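Local coordinates for protein quinoline 2-oxidoreductase large subunit (Pseudomonas putida, PDB 1T3Q) that probably acts as a molybdenum hydroxylase of the xanthine dehydrogenase family, oxidising quinoline at carbon 2 with a molybdopterin cytosine dinucleotide cofactor, at residues Asn404-Glu409 against Gly424-Thr429; Asp634-Asn639 against Thr729-Val734. All coordinates share one frame; numbering follows the deposited sequence.

Interaction 1 (Asn404-Glu409 against Gly424-Thr429)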
loop_
_atom_site.group_PDB
_atom_site.type_symbol
_atom_site.label_atom_id
_atom_site.label_comp_id
_atom_site.label_asym_id
_atom_site.label_seq_id
_atom_site.Cartn_x
_atom_site.Cartn_y
_atom_site.Cartn_z
ATOM N N ASN B 404 30.755 21.683 43.551
ATOM C CA ASN B 404 30.663 20.227 43.493
ATOM C C ASN B 404 30.638 19.634 42.093
ATOM O O ASN B 404 30.790 18.425 41.917
ATOM C CB ASN B 404 29.426 19.773 44.260
ATOM C CG ASN B 404 29.551 20.015 45.746
ATOM O OD1 ASN B 404 30.278 19.301 46.440
ATOM N ND2 ASN B 404 28.858 21.035 46.244
ATOM N N VAL B 405 30.452 20.484 41.092
ATOM C CA VAL B 405 30.384 20.025 39.714
ATOM C C VAL B 405 31.736 19.582 39.162
ATOM O O VAL B 405 32.784 20.061 39.601
ATOM C CB VAL B 405 29.821 21.144 38.800
ATOM C CG1 VAL B 405 30.835 22.274 38.668
ATOM C CG2 VAL B 405 29.472 20.589 37.455
ATOM N N VAL B 406 31.714 18.648 38.218
ATOM C CA VAL B 406 32.953 18.215 37.592
ATOM C C VAL B 406 33.419 19.462 36.854
ATOM O O VAL B 406 32.690 20.006 36.020
ATOM C CB VAL B 406 32.725 17.072 36.583
ATOM C CG1 VAL B 406 34.009 16.794 35.811
ATOM C CG2 VAL B 406 32.280 15.816 37.313
ATOM N N MET B 407 34.623 19.919 37.173
ATOM C CA MET B 407 35.176 21.128 36.573
ATOM C C MET B 407 35.865 20.904 35.230
ATOM O O MET B 407 36.273 19.788 34.902
ATOM C CB MET B 407 36.165 21.773 37.549
ATOM C CG MET B 407 35.542 22.248 38.855
ATOM S SD MET B 407 34.506 23.711 38.649
ATOM C CE MET B 407 35.774 25.010 38.628
ATOM N N PRO B 408 36.004 21.978 34.431
ATOM C CA PRO B 408 36.651 21.883 33.121
ATOM C C PRO B 408 38.012 21.193 33.222
ATOM O O PRO B 408 38.372 20.367 32.381
ATOM C CB PRO B 408 36.767 23.343 32.693
ATOM C CG PRO B 408 35.535 23.960 33.302
ATOM C CD PRO B 408 35.533 23.353 34.688
ATOM N N GLU B 409 38.753 21.536 34.270
ATOM C CA GLU B 409 40.082 20.978 34.515
ATOM C C GLU B 409 40.024 19.506 34.931
ATOM O O GLU B 409 41.034 18.802 34.878
ATOM C CB GLU B 409 40.777 21.790 35.613
ATOM N N GLY B 424 31.962 18.297 28.334
ATOM C CA GLY B 424 30.664 18.894 28.610
ATOM C C GLY B 424 30.816 20.289 29.184
ATOM O O GLY B 424 31.922 20.698 29.544
ATOM N N THR B 425 29.706 21.014 29.286
ATOM C CA THR B 425 29.724 22.381 29.800
ATOM C C THR B 425 29.006 22.553 31.134
ATOM O O THR B 425 28.227 23.490 31.308
ATOM C CB THR B 425 29.090 23.338 28.778
ATOM O OG1 THR B 425 27.850 22.783 28.313
ATOM C CG2 THR B 425 30.023 23.550 27.595
ATOM N N TYR B 426 29.280 21.670 32.087
ATOM C CA TYR B 426 28.624 21.749 33.384
ATOM C C TYR B 426 28.762 23.109 34.056
ATOM O O TYR B 426 27.764 23.750 34.377
ATOM C CB TYR B 426 29.167 20.676 34.332
ATOM C CG TYR B 426 29.136 19.258 33.802
ATOM C CD1 TYR B 426 28.293 18.890 32.750
ATOM C CD2 TYR B 426 29.928 18.272 34.386
ATOM C CE1 TYR B 426 28.244 17.573 32.297
ATOM C CE2 TYR B 426 29.886 16.957 33.945
ATOM C CZ TYR B 426 29.044 16.611 32.902
ATOM O OH TYR B 426 28.998 15.303 32.477
ATOM N N LEU B 427 30.002 23.543 34.282
ATOM C CA LEU B 427 30.245 24.824 34.933
ATOM C C LEU B 427 29.648 25.988 34.158
ATOM O O LEU B 427 28.953 26.828 34.729
ATOM C CB LEU B 427 31.750 25.068 35.122
ATOM C CG LEU B 427 32.075 26.401 35.816
ATOM C CD1 LEU B 427 31.420 26.430 37.192
ATOM C CD2 LEU B 427 33.579 26.581 35.944
ATOM N N GLN B 428 29.920 26.040 32.860
ATOM C CA GLN B 428 29.410 27.126 32.032
ATOM C C GLN B 428 27.884 27.169 32.027
ATOM O O GLN B 428 27.291 28.243 31.897
ATOM C CB GLN B 428 29.950 27.011 30.605
ATOM C CG GLN B 428 29.418 28.076 29.659
ATOM C CD GLN B 428 30.226 28.195 28.376
ATOM O OE1 GLN B 428 30.815 27.220 27.900
ATOM N NE2 GLN B 428 30.240 29.392 27.800
ATOM N N THR B 429 27.248 26.012 32.180
ATOM C CA THR B 429 25.785 25.966 32.215
ATOM C C THR B 429 25.261 26.660 33.472
ATOM O O THR B 429 24.317 27.444 33.415
ATOM C CB THR B 429 25.265 24.514 32.186
ATOM O OG1 THR B 429 25.456 23.971 30.874
ATOM C CG2 THR B 429 23.792 24.464 32.543
HETATM O O HOH W 1 32.294 21.849 34.036
#

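Interaction 2 (Asp634-Asn639 against Thr729-Val734)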
loop_
_atom_site.group_PDB
_atom_site.type_symbol
_atom_site.label_atom_id
_atom_site.label_comp_id
_atom_site.label_asym_id
_atom_site.label_seq_id
_atom_site.Cartn_x
_atom_site.Cartn_y
_atom_site.Cartn_z
ATOM N N ASP B 634 31.539 4.647 23.089
ATOM C CA ASP B 634 31.510 5.015 24.497
ATOM C C ASP B 634 30.241 5.827 24.755
ATOM O O ASP B 634 29.433 6.042 23.842
ATOM C CB ASP B 634 32.762 5.856 24.798
ATOM C CG ASP B 634 33.088 5.950 26.279
ATOM O OD1 ASP B 634 34.111 6.596 26.604
ATOM O OD2 ASP B 634 32.353 5.391 27.120
ATOM N N LEU B 635 30.058 6.266 25.994
ATOM C CA LEU B 635 28.898 7.072 26.332
ATOM C C LEU B 635 28.991 8.381 25.561
ATOM O O LEU B 635 30.081 8.828 25.217
ATOM C CB LEU B 635 28.886 7.402 27.826
ATOM C CG LEU B 635 28.964 6.269 28.851
ATOM C CD1 LEU B 635 28.922 6.870 30.246
ATOM C CD2 LEU B 635 27.809 5.301 28.650
ATOM N N VAL B 636 27.842 8.980 25.284
ATOM C CA VAL B 636 27.785 10.274 24.609
ATOM C C VAL B 636 26.897 11.103 25.536
ATOM O O VAL B 636 25.672 11.099 25.415
ATOM C CB VAL B 636 27.152 10.168 23.208
ATOM C CG1 VAL B 636 27.040 11.561 22.572
ATOM C CG2 VAL B 636 28.012 9.267 22.319
ATOM N N LEU B 637 27.531 11.798 26.473
ATOM C CA LEU B 637 26.825 12.596 27.465
ATOM C C LEU B 637 26.495 14.024 27.057
ATOM O O LEU B 637 27.384 14.795 26.719
ATOM C CB LEU B 637 27.639 12.654 28.754
ATOM C CG LEU B 637 28.098 11.315 29.334
ATOM C CD1 LEU B 637 28.917 11.554 30.588
ATOM C CD2 LEU B 637 26.887 10.443 29.627
ATOM N N ALA B 638 25.211 14.367 27.096
ATOM C CA ALA B 638 24.778 15.728 26.786
ATOM C C ALA B 638 24.566 16.368 28.151
ATOM O O ALA B 638 24.580 15.672 29.168
ATOM C CB ALA B 638 23.475 15.708 26.001
ATOM N N ASN B 639 24.369 17.681 28.198
ATOM C CA ASN B 639 24.161 18.329 29.487
ATOM C C ASN B 639 23.415 19.641 29.338
ATOM O O ASN B 639 23.221 20.134 28.228
ATOM C CB ASN B 639 25.511 18.572 30.188
ATOM C CG ASN B 639 26.331 19.658 29.514
ATOM O OD1 ASN B 639 26.225 20.837 29.855
ATOM N ND2 ASN B 639 27.139 19.267 28.542
ATOM N N THR B 729 29.273 21.399 22.740
ATOM C CA THR B 729 30.504 20.675 23.019
ATOM C C THR B 729 30.367 19.418 22.172
ATOM O O THR B 729 29.733 18.441 22.579
ATOM C CB THR B 729 30.623 20.300 24.505
ATOM O OG1 THR B 729 30.476 21.479 25.306
ATOM C CG2 THR B 729 31.995 19.680 24.785
ATOM N N PRO B 730 30.947 19.439 20.962
ATOM C CA PRO B 730 30.898 18.321 20.020
ATOM C C PRO B 730 31.417 17.003 20.564
ATOM O O PRO B 730 32.430 16.957 21.266
ATOM C CB PRO B 730 31.744 18.814 18.841
ATOM C CG PRO B 730 31.658 20.300 18.938
ATOM C CD PRO B 730 31.764 20.540 20.419
ATOM N N SER B 731 30.702 15.933 20.243
ATOM C CA SER B 731 31.123 14.604 20.647
ATOM C C SER B 731 32.080 14.107 19.578
ATOM O O SER B 731 31.802 14.222 18.386
ATOM C CB SER B 731 29.936 13.649 20.716
ATOM O OG SER B 731 30.398 12.310 20.652
ATOM N N PRO B 732 33.236 13.570 19.985
ATOM C CA PRO B 732 34.192 13.068 18.998
ATOM C C PRO B 732 33.816 11.656 18.552
ATOM O O PRO B 732 34.474 11.068 17.698
ATOM C CB PRO B 732 35.515 13.100 19.761
ATOM C CG PRO B 732 35.090 12.781 21.162
ATOM C CD PRO B 732 33.833 13.621 21.332
ATOM N N LEU B 733 32.733 11.135 19.120
ATOM C CA LEU B 733 32.275 9.780 18.823
ATOM C C LEU B 733 31.090 9.698 17.865
ATOM O O LEU B 733 30.621 8.607 17.548
ATOM C CB LEU B 733 31.894 9.087 20.128
ATOM C CG LEU B 733 32.879 9.281 21.282
ATOM C CD1 LEU B 733 32.388 8.503 22.489
ATOM C CD2 LEU B 733 34.269 8.801 20.864
ATOM N N VAL B 734 30.614 10.848 17.404
ATOM C CA VAL B 734 29.466 10.890 16.506
ATOM C C VAL B 734 29.768 11.844 15.352
ATOM O O VAL B 734 30.341 12.910 15.565
ATOM C CB VAL B 734 28.220 11.399 17.271
ATOM C CG1 VAL B 734 26.981 11.293 16.399
ATOM C CG2 VAL B 734 28.043 10.606 18.570
#

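Interaction 1 (Asn404-Glu409 against Gly424-Thr429)
M407 and L427 bring their CA atoms within 6.4 Å where the open, irregular chain from V405 to M407 passes the first turn of helix 426-437. A water links the two backbones: it donates to V406 O at 2.7 Å and accepts from L427 N at 2.9 Å, so a first-turn amide of the helix is satisfied from across the contact. L427 carries the apolar side. Its CD2 methyl serves two partners, M407 CE at 3.8 Å and P408 CD at 4.0 Å, the proline ring lying roughly at a right angle to the leucine chain. The CB of M407 points away from the helix, but bends at chi2 (-72°) and chi3 (-81°) fold the thioether back so that its terminal methyl reaches CD2. V405 fills the adjoining position, its CG1 a looser 4.4 Å from L427 CD1, while its CG2 lies obliquely to the Y426 ring. V406 meets that ring at its edge: its CB lies in the ring plane 3.8 Å from Y426 CD2, and its carbonyl oxygen also sits near the plane beside the same carbon. At the helix start, the carbonyl oxygen of the N-cap residue T425 is gripped twice, by T429 N and by T429 OG1, the hydroxyl standing above the carbonyl plane with OG1 2.8 Å from T425 O. The P408 end is exposed, whereas V405, V406 and Y426 are buried. V347 touches both V405 and Y426 and pairs through its backbone with V406, and H421 sets its ring nearly perpendicular to that of Y426. The contact thus joins the loop following helix 397-402 to the start of helix 426-437, with Y426 OH reaching N464 of strand 454-467 by a weak hydrogen bond.

Interaction 2 (Asp634-Asn639 against Thr729-Val734)
L733 CD1 touches D634 CB at 3.5 Å and L635 O at 3.6 Å, and by distance this is the tight part of the contact. It is also the side nearer solvent, since D634, L635 and L733 are all partly exposed, and its margin is polar, D634 OD1 forming a salt bridge with R422. Around V636 the approaches are longer but buried, and its two branches divide the work. CG1, anti to the backbone N (chi1 177°), lies 3.9 Å from S731 OG, while CG2 meets V734 CG2 at 4.0 Å, the two valines crossing at about a right angle. S731 OG also accepts from L733 N at 3.0 Å (N-H...O angle 152°), fixing the bend that presents both L733 and V734 to the strand. An alanine at S731 would probably leave the L733 amide without this acceptor and the turn less firmly held, while thinning the packing on V636 CG1. V734 also packs on V551 and A554 of helix 549-576, and the V734 side chain is about 8 Å from the bound pterin cytosine dinucleotide. The arrangement is an ST turn built into a type I beta turn, S731 to V734, laid against the beginning of strand 636-649 near the cofactor.

Overall arrangement
Interactions 1 and 2 follow one another along the chain, the first closing at 429 before the second opens at 634, and their centres lie 15 Å apart on the same side of the chain's centre. Both border the four-stranded mixed sheet of strands 454-467, 636-649, 655-665 and 722-726: interaction 2 contributes the start of strand 636-649, and interaction 1 supplies the helix N-terminus beside it. D665, at the end of strand 655-665, is a common partner, its OD2 hydrogen-bonded to the hydroxyls of T425 and T729, and T425 packs directly against T729. Interaction 1 is centred about 26 Å from the chain's centre, interaction 2 about 18 Å, with V734 of the latter near the cofactor.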